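Local coordinates for ribosome hibernation protein YHBH (Vibrio cholerae serotype O1, PDB 4HEI) that probably inhibits translation by binding the small ribosomal subunit and associates with 100S dimers of 70S ribosomes in stationary phase, at residues 1-12 / 34-43. Sequence-based numbering, arbitrary orientation.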
loop_
_atom_site.group_PDB
_atom_site.type_symbol
_atom_site.label_atom_id
_atom_site.label_comp_id
_atom_site.label_asym_id
_atom_site.label_seq_id
_atom_site.Cartn_x
_atom_site.Cartn_y
_atom_site.Cartn_z
ATOM N N MET A 1 13.200 -0.747 4.100
ATOM C CA MET A 1 11.836 -0.231 3.805
ATOM C C MET A 1 11.394 0.824 4.818
ATOM O O MET A 1 11.238 0.538 6.009
ATOM C CB MET A 1 10.826 -1.386 3.791
ATOM C CG MET A 1 9.369 -0.953 3.657
ATOM S SD MET A 1 8.208 -2.332 3.447
ATOM C CE MET A 1 8.162 -2.999 5.126
ATOM N N GLN A 2 11.211 2.047 4.334
ATOM C CA GLN A 2 10.760 3.153 5.173
ATOM C C GLN A 2 9.387 3.551 4.654
ATOM O O GLN A 2 9.276 4.105 3.557
ATOM C CB GLN A 2 11.720 4.340 5.066
ATOM C CG GLN A 2 13.116 4.050 5.572
ATOM C CD GLN A 2 14.002 5.278 5.561
ATOM O OE1 GLN A 2 13.703 6.279 6.214
ATOM N NE2 GLN A 2 15.099 5.209 4.815
ATOM N N ILE A 3 8.352 3.262 5.440
ATOM C CA ILE A 3 6.979 3.567 5.055
ATOM C C ILE A 3 6.461 4.883 5.613
ATOM O O ILE A 3 6.570 5.145 6.810
ATOM C CB ILE A 3 6.001 2.474 5.535
ATOM C CG1 ILE A 3 6.473 1.097 5.078
ATOM C CG2 ILE A 3 4.607 2.753 4.988
ATOM C CD1 ILE A 3 5.683 -0.043 5.692
ATOM N N ASN A 4 5.897 5.711 4.743
ATOM C CA ASN A 4 5.323 6.971 5.180
ATOM C C ASN A 4 3.831 6.876 4.910
ATOM O O ASN A 4 3.409 6.723 3.767
ATOM C CB ASN A 4 5.912 8.163 4.416
ATOM C CG ASN A 4 5.317 9.487 4.870
ATOM O OD1 ASN A 4 4.142 9.767 4.635
ATOM N ND2 ASN A 4 6.122 10.300 5.546
ATOM N N ILE A 5 3.034 6.942 5.968
ATOM C CA ILE A 5 1.591 6.861 5.821
ATOM C C ILE A 5 0.974 8.222 6.076
ATOM O O ILE A 5 1.193 8.820 7.133
ATOM C CB ILE A 5 0.985 5.856 6.818
ATOM C CG1 ILE A 5 1.645 4.490 6.637
ATOM C CG2 ILE A 5 -0.519 5.759 6.615
ATOM C CD1 ILE A 5 1.217 3.457 7.660
ATOM N N GLN A 6 0.205 8.704 5.108
ATOM C CA GLN A 6 -0.464 9.991 5.233
ATOM C C GLN A 6 -1.965 9.829 5.044
ATOM O O GLN A 6 -2.423 8.960 4.304
ATOM C CB GLN A 6 0.070 10.976 4.192
ATOM C CG GLN A 6 1.523 11.363 4.376
ATOM C CD GLN A 6 1.769 12.049 5.700
ATOM O OE1 GLN A 6 1.040 12.966 6.075
ATOM N NE2 GLN A 6 2.804 11.614 6.415
ATOM N N GLY A 7 -2.729 10.680 5.724
ATOM C CA GLY A 7 -4.171 10.634 5.599
ATOM C C GLY A 7 -4.681 11.948 5.043
ATOM O O GLY A 7 -4.030 12.981 5.196
ATOM N N HIS A 8 -5.832 11.908 4.382
ATOM C CA HIS A 8 -6.444 13.110 3.820
ATOM C C HIS A 8 -7.960 13.008 3.961
ATOM O O HIS A 8 -8.577 12.079 3.439
ATOM C CB HIS A 8 -6.078 13.264 2.343
ATOM C CG HIS A 8 -6.701 14.459 1.691
ATOM N ND1 HIS A 8 -6.261 15.745 1.920
ATOM C CD2 HIS A 8 -7.748 14.564 0.839
ATOM C CE1 HIS A 8 -7.011 16.592 1.237
ATOM N NE2 HIS A 8 -7.921 15.901 0.573
ATOM N N HIS A 9 -8.552 13.969 4.661
ATOM C CA HIS A 9 -9.996 13.981 4.884
ATOM C C HIS A 9 -10.430 12.678 5.535
ATOM O O HIS A 9 -11.400 12.055 5.115
ATOM C CB HIS A 9 -10.746 14.169 3.561
ATOM C CG HIS A 9 -10.580 15.530 2.957
ATOM N ND1 HIS A 9 -11.213 15.908 1.791
ATOM C CD2 HIS A 9 -9.862 16.605 3.360
ATOM C CE1 HIS A 9 -10.893 17.157 1.504
ATOM N NE2 HIS A 9 -10.074 17.604 2.440
ATOM N N ILE A 10 -9.699 12.267 6.563
ATOM C CA ILE A 10 -10.005 11.026 7.256
ATOM C C ILE A 10 -9.404 11.023 8.652
ATOM O O ILE A 10 -8.439 11.738 8.933
ATOM C CB ILE A 10 -9.440 9.815 6.480
ATOM C CG1 ILE A 10 -9.896 8.506 7.136
ATOM C CG2 ILE A 10 -7.915 9.881 6.454
ATOM C CD1 ILE A 10 -9.366 7.260 6.447
ATOM N N ASP A 11 -9.985 10.216 9.533
ATOM C CA ASP A 11 -9.469 10.103 10.885
ATOM C C ASP A 11 -8.469 8.959 10.871
ATOM O O ASP A 11 -8.830 7.809 11.111
ATOM C CB ASP A 11 -10.596 9.806 11.878
ATOM C CG ASP A 11 -10.076 9.525 13.277
ATOM O OD1 ASP A 11 -8.989 10.034 13.617
ATOM O OD2 ASP A 11 -10.758 8.809 14.039
ATOM N N LEU A 12 -7.220 9.281 10.555
ATOM C CA LEU A 12 -6.159 8.280 10.507
ATOM C C LEU A 12 -5.910 7.760 11.925
ATOM O O LEU A 12 -5.447 8.499 12.791
ATOM C CB LEU A 12 -4.883 8.909 9.937
ATOM C CG LEU A 12 -3.693 8.004 9.608
ATOM C CD1 LEU A 12 -4.091 6.975 8.559
ATOM C CD2 LEU A 12 -2.544 8.863 9.092
ATOM N N ILE A 34 12.502 -3.493 -1.741
ATOM C CA ILE A 34 11.610 -2.371 -1.482
ATOM C C ILE A 34 12.319 -1.312 -0.644
ATOM O O ILE A 34 12.672 -1.555 0.510
ATOM C CB ILE A 34 10.351 -2.834 -0.710
ATOM C CG1 ILE A 34 9.549 -3.824 -1.558
ATOM C CG2 ILE A 34 9.499 -1.624 -0.335
ATOM C CD1 ILE A 34 8.377 -4.456 -0.829
ATOM N N ASN A 35 12.525 -0.135 -1.226
ATOM C CA ASN A 35 13.185 0.950 -0.520
ATOM C C ASN A 35 12.141 1.859 0.124
ATOM O O ASN A 35 11.580 1.517 1.165
ATOM C CB ASN A 35 14.081 1.719 -1.490
ATOM C CG ASN A 35 15.098 0.813 -2.165
ATOM O OD1 ASN A 35 15.781 0.036 -1.499
ATOM N ND2 ASN A 35 15.197 0.902 -3.487
ATOM N N HIS A 36 11.860 3.005 -0.480
ATOM C CA HIS A 36 10.859 3.888 0.098
ATOM C C HIS A 36 9.443 3.472 -0.274
ATOM O O HIS A 36 9.190 2.976 -1.372
ATOM C CB HIS A 36 11.090 5.342 -0.325
ATOM C CG HIS A 36 12.030 6.091 0.570
ATOM N ND1 HIS A 36 13.402 5.983 0.470
ATOM C CD2 HIS A 36 11.794 6.943 1.597
ATOM C CE1 HIS A 36 13.969 6.739 1.395
ATOM N NE2 HIS A 36 13.016 7.330 2.093
ATOM N N VAL A 37 8.525 3.670 0.663
ATOM C CA VAL A 37 7.124 3.342 0.445
ATOM C C VAL A 37 6.248 4.497 0.913
ATOM O O VAL A 37 6.445 5.035 2.003
ATOM C CB VAL A 37 6.700 2.082 1.236
ATOM C CG1 VAL A 37 5.201 1.847 1.077
ATOM C CG2 VAL A 37 7.491 0.867 0.759
ATOM N N GLN A 38 5.292 4.890 0.077
ATOM C CA GLN A 38 4.360 5.945 0.446
ATOM C C GLN A 38 2.959 5.363 0.382
ATOM O O GLN A 38 2.627 4.630 -0.545
ATOM C CB GLN A 38 4.427 7.129 -0.510
ATOM C CG GLN A 38 3.386 8.204 -0.216
ATOM C CD GLN A 38 3.634 8.922 1.109
ATOM O OE1 GLN A 38 4.749 9.382 1.374
ATOM N NE2 GLN A 38 2.596 9.035 1.935
ATOM N N VAL A 39 2.146 5.688 1.374
ATOM C CA VAL A 39 0.779 5.221 1.416
ATOM C C VAL A 39 -0.090 6.413 1.765
ATOM O O VAL A 39 0.257 7.208 2.635
ATOM C CB VAL A 39 0.568 4.115 2.495
ATOM C CG1 VAL A 39 -0.923 3.748 2.589
ATOM C CG2 VAL A 39 1.373 2.879 2.127
ATOM N N ILE A 40 -1.201 6.550 1.053
ATOM C CA ILE A 40 -2.143 7.624 1.312
ATOM C C ILE A 40 -3.531 7.022 1.466
ATOM O O ILE A 40 -4.002 6.281 0.598
ATOM C CB ILE A 40 -2.180 8.661 0.166
ATOM C CG1 ILE A 40 -0.835 9.380 0.059
ATOM C CG2 ILE A 40 -3.268 9.693 0.434
ATOM C CD1 ILE A 40 -0.822 10.466 -0.994
ATOM N N LEU A 41 -4.176 7.346 2.581
ATOM C CA LEU A 41 -5.522 6.871 2.870
ATOM C C LEU A 41 -6.406 8.112 2.863
ATOM O O LEU A 41 -6.112 9.087 3.545
ATOM C CB LEU A 41 -5.572 6.199 4.245
ATOM C CG LEU A 41 -4.558 5.064 4.462
ATOM C CD1 LEU A 41 -4.815 4.400 5.800
ATOM C CD2 LEU A 41 -4.663 4.053 3.341
ATOM N N ARG A 42 -7.465 8.086 2.069
ATOM C CA ARG A 42 -8.342 9.239 2.008
ATOM C C ARG A 42 -9.770 8.859 1.685
ATOM O O ARG A 42 -10.054 7.741 1.252
ATOM C CB ARG A 42 -7.826 10.246 0.976
ATOM C CG ARG A 42 -7.781 9.714 -0.446
ATOM C CD ARG A 42 -7.224 10.755 -1.412
ATOM N NE ARG A 42 -7.058 10.204 -2.758
ATOM C CZ ARG A 42 -7.946 10.321 -3.741
ATOM N NH1 ARG A 42 -9.080 10.986 -3.553
ATOM N NH2 ARG A 42 -7.711 9.745 -4.912
ATOM N N VAL A 43 -10.669 9.812 1.897
ATOM C CA VAL A 43 -12.082 9.594 1.649
ATOM C C VAL A 43 -12.613 10.576 0.616
ATOM O O VAL A 43 -12.354 11.773 0.693
ATOM C CB VAL A 43 -12.895 9.754 2.956
ATOM C CG1 VAL A 43 -14.367 9.532 2.687
ATOM C CG2 VAL A 43 -12.390 8.774 4.004
HETATM O O HOH W 1 14.935 -2.373 2.639
#
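From Q2 against H36 to H8 against R42, strands 2-8 and 34-43 pair in parallel as the two strands of a beta-alpha-beta unit connected by helix 14-27, the opening of the beta-alpha-beta-beta-beta-alpha fold shared with YfiA. Even-numbered residues of strand 2-8 supply the backbone bonds: N4 N gives to V37 O and N4 O takes V39 N, both at 2.9 Å, and Q6 repeats the pattern with V39 and L41. Toward the end the pairing slackens, V43 N to H8 O being weak at 3.4 Å.

On the face that carries helices 14-27 and 70-91 the contacts are apolar. I3 CG1 lies alongside V37 CB at 4.0 Å, M1 CG rests on V37 CG2, and past the strand the L12 side chain crosses that of L41 at about a right angle, CD1 against CD1 at 3.8 Å.

The other face is mostly polar. Q38, bent at chi2 (67°), sets its amide alongside that of N4, the two planes 48° apart. Q38 NE2 donates to N4 OD1 at 3.2 Å and also to V39 O, from above that carbonyl plane. Q6 NE2 reaches the same N4 OD1 at 2.9 Å, the two donors gripping this oxygen from opposite faces of the N4 amide.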